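N5-carboxyaminoimidazole ribonucleotide synthetase (Bacillus anthracis, PDB 3QFF) probably uses ATP and bicarbonate to carboxylate aminoimidazole ribonucleotide to its N5-carboxyamino form in purine biosynthesis, binding the nucleotide (here ADP) in an ATP-grasp domain. Local coordinates at residues E137-A142 with C185-W190; G163-R168 with R177-A182. All coordinates share one frame; numbering follows the deposited sequence.

Contact 1: residues E137-A142 with C185-W190; sequences EQLTEA and CILEKW. With ADP (adenosine-5'-diphosphate), chain C.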
loop_
_atom_site.group_PDB
_atom_site.type_symbol
_atom_site.label_atom_id
_atom_site.label_comp_id
_atom_site.label_asym_id
_atom_site.label_seq_id
_atom_site.Cartn_x
_atom_site.Cartn_y
_atom_site.Cartn_z
ATOM N N GLU A 137 20.462 -34.281 -34.005
ATOM C CA GLU A 137 19.617 -35.423 -34.359
ATOM C C GLU A 137 18.229 -35.311 -33.729
ATOM O O GLU A 137 17.221 -35.557 -34.395
ATOM C CB GLU A 137 20.290 -36.743 -33.981
ATOM C CG GLU A 137 19.451 -38.005 -34.269
ATOM C CD GLU A 137 18.921 -38.095 -35.706
ATOM O OE1 GLU A 137 19.656 -37.727 -36.655
ATOM O OE2 GLU A 137 17.759 -38.549 -35.888
ATOM N N GLN A 138 18.189 -34.925 -32.453
ATOM C CA GLN A 138 16.931 -34.751 -31.737
ATOM C C GLN A 138 16.111 -33.586 -32.287
ATOM O O GLN A 138 14.889 -33.668 -32.326
ATOM C CB GLN A 138 17.166 -34.600 -30.228
ATOM C CG GLN A 138 17.525 -35.921 -29.553
ATOM C CD GLN A 138 17.625 -35.835 -28.036
ATOM O OE1 GLN A 138 17.675 -34.745 -27.449
ATOM N NE2 GLN A 138 17.659 -37.001 -27.391
ATOM N N LEU A 139 16.788 -32.517 -32.711
ATOM C CA LEU A 139 16.109 -31.390 -33.348
ATOM C C LEU A 139 15.468 -31.838 -34.657
ATOM O O LEU A 139 14.298 -31.536 -34.909
ATOM C CB LEU A 139 17.048 -30.205 -33.581
ATOM C CG LEU A 139 16.442 -28.972 -34.272
ATOM C CD1 LEU A 139 15.152 -28.465 -33.584
ATOM C CD2 LEU A 139 17.472 -27.848 -34.372
ATOM N N THR A 140 16.225 -32.582 -35.466
ATOM C CA THR A 140 15.712 -33.104 -36.733
ATOM C C THR A 140 14.466 -33.956 -36.518
ATOM O O THR A 140 13.442 -33.742 -37.186
ATOM C CB THR A 140 16.792 -33.885 -37.519
ATOM O OG1 THR A 140 17.912 -33.029 -37.752
ATOM C CG2 THR A 140 16.251 -34.353 -38.861
ATOM N N GLU A 141 14.550 -34.903 -35.579
ATOM C CA GLU A 141 13.417 -35.768 -35.241
ATOM C C GLU A 141 12.211 -34.971 -34.710
ATOM O O GLU A 141 11.058 -35.280 -35.057
ATOM C CB GLU A 141 13.825 -36.863 -34.239
ATOM C CG GLU A 141 14.583 -38.045 -34.864
ATOM C CD GLU A 141 14.953 -39.157 -33.865
ATOM O OE1 GLU A 141 15.918 -39.914 -34.134
ATOM O OE2 GLU A 141 14.283 -39.284 -32.815
ATOM N N ALA A 142 12.482 -33.954 -33.884
ATOM C CA ALA A 142 11.425 -33.119 -33.303
ATOM C C ALA A 142 10.659 -32.352 -34.379
ATOM O O ALA A 142 9.431 -32.386 -34.405
ATOM C CB ALA A 142 11.991 -32.165 -32.249
ATOM N N CYS A 185 17.675 -27.368 -25.433
ATOM C CA CYS A 185 16.423 -26.757 -25.838
ATOM C C CYS A 185 15.202 -27.666 -25.713
ATOM O O CYS A 185 15.291 -28.869 -25.431
ATOM C CB CYS A 185 16.545 -26.268 -27.285
ATOM S SG CYS A 185 17.708 -24.898 -27.484
ATOM N N ILE A 186 14.049 -27.048 -25.923
ATOM C CA ILE A 186 12.802 -27.740 -26.080
ATOM C C ILE A 186 12.168 -27.194 -27.364
ATOM O O ILE A 186 12.271 -26.005 -27.646
ATOM C CB ILE A 186 11.890 -27.505 -24.827
ATOM C CG1 ILE A 186 10.674 -28.412 -24.835
ATOM C CG2 ILE A 186 11.466 -26.028 -24.675
ATOM C CD1 ILE A 186 9.751 -28.139 -23.639
ATOM N N LEU A 187 11.546 -28.065 -28.146
ATOM C CA LEU A 187 10.729 -27.621 -29.265
ATOM C C LEU A 187 9.263 -27.856 -28.936
ATOM O O LEU A 187 8.885 -28.961 -28.548
ATOM C CB LEU A 187 11.094 -28.352 -30.558
ATOM C CG LEU A 187 10.431 -27.824 -31.848
ATOM C CD1 LEU A 187 11.233 -26.678 -32.414
ATOM C CD2 LEU A 187 10.289 -28.923 -32.894
ATOM N N GLU A 188 8.449 -26.813 -29.101
ATOM C CA GLU A 188 7.014 -26.876 -28.821
ATOM C C GLU A 188 6.181 -26.635 -30.073
ATOM O O GLU A 188 6.536 -25.785 -30.896
ATOM C CB GLU A 188 6.622 -25.806 -27.810
ATOM C CG GLU A 188 7.302 -25.884 -26.457
ATOM C CD GLU A 188 6.847 -24.765 -25.534
ATOM O OE1 GLU A 188 7.518 -24.532 -24.510
ATOM O OE2 GLU A 188 5.827 -24.102 -25.845
ATOM N N LYS A 189 5.070 -27.357 -30.197
ATOM C CA LYS A 189 4.064 -27.050 -31.215
ATOM C C LYS A 189 3.549 -25.635 -31.032
ATOM O O LYS A 189 3.314 -25.188 -29.910
ATOM C CB LYS A 189 2.886 -28.022 -31.154
ATOM C CG LYS A 189 2.822 -29.020 -32.290
ATOM C CD LYS A 189 1.605 -29.923 -32.148
ATOM C CE LYS A 189 1.773 -31.223 -32.930
ATOM N NZ LYS A 189 1.200 -32.385 -32.192
ATOM N N TRP A 190 3.393 -24.930 -32.146
ATOM C CA TRP A 190 2.797 -23.603 -32.146
ATOM C C TRP A 190 1.342 -23.707 -31.716
ATOM O O TRP A 190 0.570 -24.485 -32.284
ATOM C CB TRP A 190 2.888 -22.982 -33.540
ATOM C CG TRP A 190 2.325 -21.596 -33.646
ATOM C CD1 TRP A 190 1.065 -21.245 -34.069
ATOM C CD2 TRP A 190 3.002 -20.372 -33.339
ATOM N NE1 TRP A 190 0.920 -19.876 -34.034
ATOM C CE2 TRP A 190 2.094 -19.315 -33.595
ATOM C CE3 TRP A 190 4.289 -20.065 -32.873
ATOM C CZ2 TRP A 190 2.430 -17.970 -33.392
ATOM C CZ3 TRP A 190 4.625 -18.725 -32.674
ATOM C CH2 TRP A 190 3.696 -17.695 -32.933
HETATM P PB ADP C . 9.818 -16.216 -22.032
HETATM O O1B ADP C . 10.994 -15.513 -22.669
HETATM O O2B ADP C . 10.227 -17.179 -20.938
HETATM O O3B ADP C . 8.694 -15.279 -21.658
HETATM P PA ADP C . 7.760 -17.791 -23.371
HETATM O O1A ADP C . 6.799 -17.119 -22.411
HETATM O O2A ADP C . 7.867 -19.298 -23.409
HETATM O O3A ADP C . 9.252 -17.169 -23.219
HETATM O "O5'" ADP C . 7.355 -17.340 -24.860
HETATM C "C5'" ADP C . 7.475 -15.973 -25.248
HETATM C "C4'" ADP C . 6.340 -15.618 -26.196
HETATM O "O4'" ADP C . 6.393 -16.476 -27.338
HETATM C "C3'" ADP C . 4.976 -15.828 -25.556
HETATM O "O3'" ADP C . 4.466 -14.605 -25.015
HETATM C "C2'" ADP C . 4.112 -16.357 -26.683
HETATM O "O2'" ADP C . 3.402 -15.279 -27.298
HETATM C "C1'" ADP C . 5.086 -16.942 -27.693
HETATM N N9 ADP C . 5.043 -18.430 -27.645
HETATM C C8 ADP C . 5.823 -19.222 -26.879
HETATM N N7 ADP C . 5.534 -20.533 -27.069
HETATM C C5 ADP C . 4.548 -20.602 -27.979
HETATM C C6 ADP C . 3.771 -21.685 -28.634
HETATM N N6 ADP C . 4.002 -22.990 -28.345
HETATM N N1 ADP C . 2.821 -21.319 -29.531
HETATM C C2 ADP C . 2.576 -20.029 -29.830
HETATM N N3 ADP C . 3.243 -19.001 -29.273
HETATM C C4 ADP C . 4.225 -19.215 -28.360
#
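A142 and L187 form the close end of a helix-on-sheet packing in the ATP-grasp domain, where helix 136-146 lies on one face of the four-stranded antiparallel sheet that includes strand 185-189. The CB of A142 meets L187 CD2 at 3.7 Å, and L187 CD2 also lies 3.8 Å from A142 C, against the helix backbone. With CG anti to the backbone N (chi1 -172°), L187 splits its branches between two helical residues: CD2 goes to A142, whereas CD1 faces L139 CD1 more loosely, at 4.5 Å. V133, touched by both L139 and A142, and L152, touched by L187, continue this apolar layer over the neighbouring strands. By contrast, E137 and E141 on the other side of the helix are exposed and take no part. Across the sheet, E188, K189 and W190 line the nucleotide pocket. Adenine C2 sits 3.4 Å above one face of the W190 ring, offset toward its rim. E188 has an extended chain; OE1 is held in salt bridges by K117 and K153, while OE2 accepts a hydrogen bond from ADP N6. ADP N6 gives its shorter bond, 2.8 Å with an N-H...O angle of 152°, to K189 O.

Contact 2: residues G163-R168 with R177-A182; sequences GQVVLR and RKLANA. With ADP (adenosine-5'-diphosphate), chain C.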
loop_
_atom_site.group_PDB
_atom_site.type_symbol
_atom_site.label_atom_id
_atom_site.label_comp_id
_atom_site.label_asym_id
_atom_site.label_seq_id
_atom_site.Cartn_x
_atom_site.Cartn_y
_atom_site.Cartn_z
ATOM N N GLY A 163 16.865 -16.241 -26.609
ATOM C CA GLY A 163 16.832 -17.654 -26.234
ATOM C C GLY A 163 15.810 -18.511 -26.967
ATOM O O GLY A 163 15.563 -19.651 -26.563
ATOM N N GLN A 164 15.206 -17.974 -28.030
ATOM C CA GLN A 164 14.263 -18.748 -28.850
ATOM C C GLN A 164 14.272 -18.441 -30.354
ATOM O O GLN A 164 14.730 -17.379 -30.778
ATOM C CB GLN A 164 12.838 -18.720 -28.262
ATOM C CG GLN A 164 12.076 -17.412 -28.337
ATOM C CD GLN A 164 10.645 -17.572 -27.823
ATOM O OE1 GLN A 164 10.424 -17.888 -26.650
ATOM N NE2 GLN A 164 9.671 -17.363 -28.706
ATOM N N VAL A 165 13.778 -19.398 -31.141
ATOM C CA VAL A 165 13.708 -19.307 -32.601
ATOM C C VAL A 165 12.386 -19.914 -33.075
ATOM O O VAL A 165 12.094 -21.074 -32.793
ATOM C CB VAL A 165 14.896 -20.061 -33.281
ATOM C CG1 VAL A 165 14.685 -20.185 -34.788
ATOM C CG2 VAL A 165 16.235 -19.385 -32.975
ATOM N N VAL A 166 11.588 -19.130 -33.792
ATOM C CA VAL A 166 10.298 -19.609 -34.305
ATOM C C VAL A 166 10.468 -20.245 -35.686
ATOM O O VAL A 166 10.976 -19.612 -36.614
ATOM C CB VAL A 166 9.223 -18.478 -34.343
ATOM C CG1 VAL A 166 7.875 -19.017 -34.833
ATOM C CG2 VAL A 166 9.070 -17.826 -32.969
ATOM N N LEU A 167 10.045 -21.499 -35.810
ATOM C CA LEU A 167 10.216 -22.252 -37.046
ATOM C C LEU A 167 8.917 -22.323 -37.845
ATOM O O LEU A 167 8.047 -23.148 -37.569
ATOM C CB LEU A 167 10.764 -23.662 -36.766
ATOM C CG LEU A 167 12.231 -23.807 -36.347
ATOM C CD1 LEU A 167 12.405 -23.601 -34.855
ATOM C CD2 LEU A 167 12.761 -25.175 -36.740
ATOM N N ARG A 168 8.800 -21.443 -38.836
ATOM C CA ARG A 168 7.624 -21.408 -39.711
ATOM C C ARG A 168 7.852 -22.240 -40.968
ATOM O O ARG A 168 6.929 -22.883 -41.469
ATOM C CB ARG A 168 7.266 -19.966 -40.082
ATOM C CG ARG A 168 6.934 -19.096 -38.881
ATOM C CD ARG A 168 6.671 -17.658 -39.281
ATOM N NE ARG A 168 6.843 -16.745 -38.150
ATOM C CZ ARG A 168 5.903 -16.470 -37.249
ATOM N NH1 ARG A 168 4.704 -17.038 -37.327
ATOM N NH2 ARG A 168 6.166 -15.627 -36.261
ATOM N N ARG A 177 19.266 -24.717 -35.619
ATOM C CA ARG A 177 20.455 -25.553 -35.412
ATOM C C ARG A 177 21.522 -24.803 -34.631
ATOM O O ARG A 177 22.169 -25.369 -33.742
ATOM C CB ARG A 177 21.037 -26.037 -36.740
ATOM C CG ARG A 177 20.100 -26.909 -37.524
ATOM C CD ARG A 177 20.829 -27.954 -38.330
ATOM N NE ARG A 177 19.887 -28.823 -39.034
ATOM C CZ ARG A 177 19.290 -29.885 -38.501
ATOM N NH1 ARG A 177 18.450 -30.604 -39.232
ATOM N NH2 ARG A 177 19.523 -30.229 -37.237
ATOM N N LYS A 178 21.692 -23.526 -34.971
ATOM C CA LYS A 178 22.631 -22.642 -34.289
ATOM C C LYS A 178 22.300 -22.580 -32.798
ATOM O O LYS A 178 23.188 -22.659 -31.953
ATOM C CB LYS A 178 22.577 -21.238 -34.908
ATOM C CG LYS A 178 23.627 -20.261 -34.389
ATOM C CD LYS A 178 24.816 -20.152 -35.347
ATOM C CE LYS A 178 25.821 -19.124 -34.851
ATOM N NZ LYS A 178 26.749 -18.693 -35.941
ATOM N N LEU A 179 21.011 -22.449 -32.489
ATOM C CA LEU A 179 20.548 -22.393 -31.105
ATOM C C LEU A 179 20.735 -23.726 -30.388
ATOM O O LEU A 179 21.258 -23.759 -29.278
ATOM C CB LEU A 179 19.083 -21.935 -31.036
ATOM C CG LEU A 179 18.481 -21.696 -29.650
ATOM C CD1 LEU A 179 19.219 -20.578 -28.904
ATOM C CD2 LEU A 179 16.990 -21.386 -29.770
ATOM N N ALA A 180 20.310 -24.814 -31.028
ATOM C CA ALA A 180 20.491 -26.158 -30.472
ATOM C C ALA A 180 21.977 -26.502 -30.274
ATOM O O ALA A 180 22.322 -27.400 -29.506
ATOM C CB ALA A 180 19.806 -27.191 -31.348
ATOM N N ASN A 181 22.852 -25.763 -30.955
ATOM C CA ASN A 181 24.293 -25.967 -30.835
ATOM C C ASN A 181 24.889 -25.323 -29.582
ATOM O O ASN A 181 25.868 -25.824 -29.025
ATOM C CB ASN A 181 25.005 -25.449 -32.085
ATOM C CG ASN A 181 26.421 -25.946 -32.191
ATOM O OD1 ASN A 181 27.365 -25.219 -31.888
ATOM N ND2 ASN A 181 26.580 -27.198 -32.599
ATOM N N ALA A 182 24.296 -24.214 -29.146
ATOM C CA ALA A 182 24.782 -23.464 -27.983
ATOM C C ALA A 182 24.156 -23.895 -26.654
ATOM O O ALA A 182 24.752 -23.689 -25.591
ATOM C CB ALA A 182 24.567 -21.969 -28.193
HETATM P PB ADP C . 9.818 -16.216 -22.032
HETATM O O1B ADP C . 10.994 -15.513 -22.669
HETATM O O2B ADP C . 10.227 -17.179 -20.938
HETATM O O3B ADP C . 8.694 -15.279 -21.658
HETATM P PA ADP C . 7.760 -17.791 -23.371
HETATM O O1A ADP C . 6.799 -17.119 -22.411
HETATM O O2A ADP C . 7.867 -19.298 -23.409
HETATM O O3A ADP C . 9.252 -17.169 -23.219
HETATM O "O5'" ADP C . 7.355 -17.340 -24.860
HETATM C "C5'" ADP C . 7.475 -15.973 -25.248
HETATM C "C4'" ADP C . 6.340 -15.618 -26.196
HETATM O "O4'" ADP C . 6.393 -16.476 -27.338
HETATM C "C3'" ADP C . 4.976 -15.828 -25.556
HETATM O "O3'" ADP C . 4.466 -14.605 -25.015
HETATM C "C2'" ADP C . 4.112 -16.357 -26.683
HETATM O "O2'" ADP C . 3.402 -15.279 -27.298
HETATM C "C1'" ADP C . 5.086 -16.942 -27.693
HETATM N N9 ADP C . 5.043 -18.430 -27.645
HETATM C C8 ADP C . 5.823 -19.222 -26.879
HETATM N N7 ADP C . 5.534 -20.533 -27.069
HETATM C C5 ADP C . 4.548 -20.602 -27.979
HETATM C C6 ADP C . 3.771 -21.685 -28.634
HETATM N N6 ADP C . 4.002 -22.990 -28.345
HETATM N N1 ADP C . 2.821 -21.319 -29.531
HETATM C C2 ADP C . 2.576 -20.029 -29.830
HETATM N N3 ADP C . 3.243 -19.001 -29.273
HETATM C C4 ADP C . 4.225 -19.215 -28.360
#
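The carbonyl O of L179 accepts a backbone hydrogen bond from A182 N at 3.1 Å, a partner within its own helix, while the side chain crosses to the edge of the antiparallel sheet. Strand 164-167 and helix 173-182, joined by a short connection in the ATP-grasp domain, pack here almost entirely through one methyl group. L179 CD2 reaches V165 CG2, Q164 CA and G163 O, each at 3.9 Å, and thus spans three consecutive residues of the strand and its approach. CG of L179, anti to the backbone N (chi1 -174°), carries CD2 out to the strand, where leucine and valine run past one another in opposite directions. Beyond the two segments, L179 also rests on T154 of the adjacent strand. V165 points toward the helix, whereas Q164 points away from it, to the nucleotide side of the sheet. There its chi1 of 70° sets CG between the backbone N and the carbonyl carbon, and the extended chain places OE1 3.6 Å from ADP O5' and NE2 3.7 Å from ADP O4'. These are proximities rather than hydrogen bonds. Between the two segments the packing is apolar, without a hydrogen bond, while the backbone bonds of G163, V165 and L167 to T154, L152 and S150 tie the strand into the sheet, consistent with a settled place for Q164 beside the ADP.

Contacts 1 and 2, with centres about 10 Å apart, show how one sheet can carry helices on one face and a nucleotide on the other. Contact 2 is nested within the chain loop closed by contact 1, and helix 173-182 leads directly into strand 185-189. The two helices meet: T140 OG1 and R177 NH1, 2.9 Å apart, form a probable hydrogen bond, and L139 CD2 packs 3.9 Å from A180 CB. On the ADP side the contacts join again, with V166 CG1 lying 3.9 Å from W190 CZ3. Contact 1 thus contributes E188, K189 and W190 around the adenine and contact 2 a glutamine near the ribose and phosphates, while R113, E196 and N273 add further hydrogen bonds to ADP.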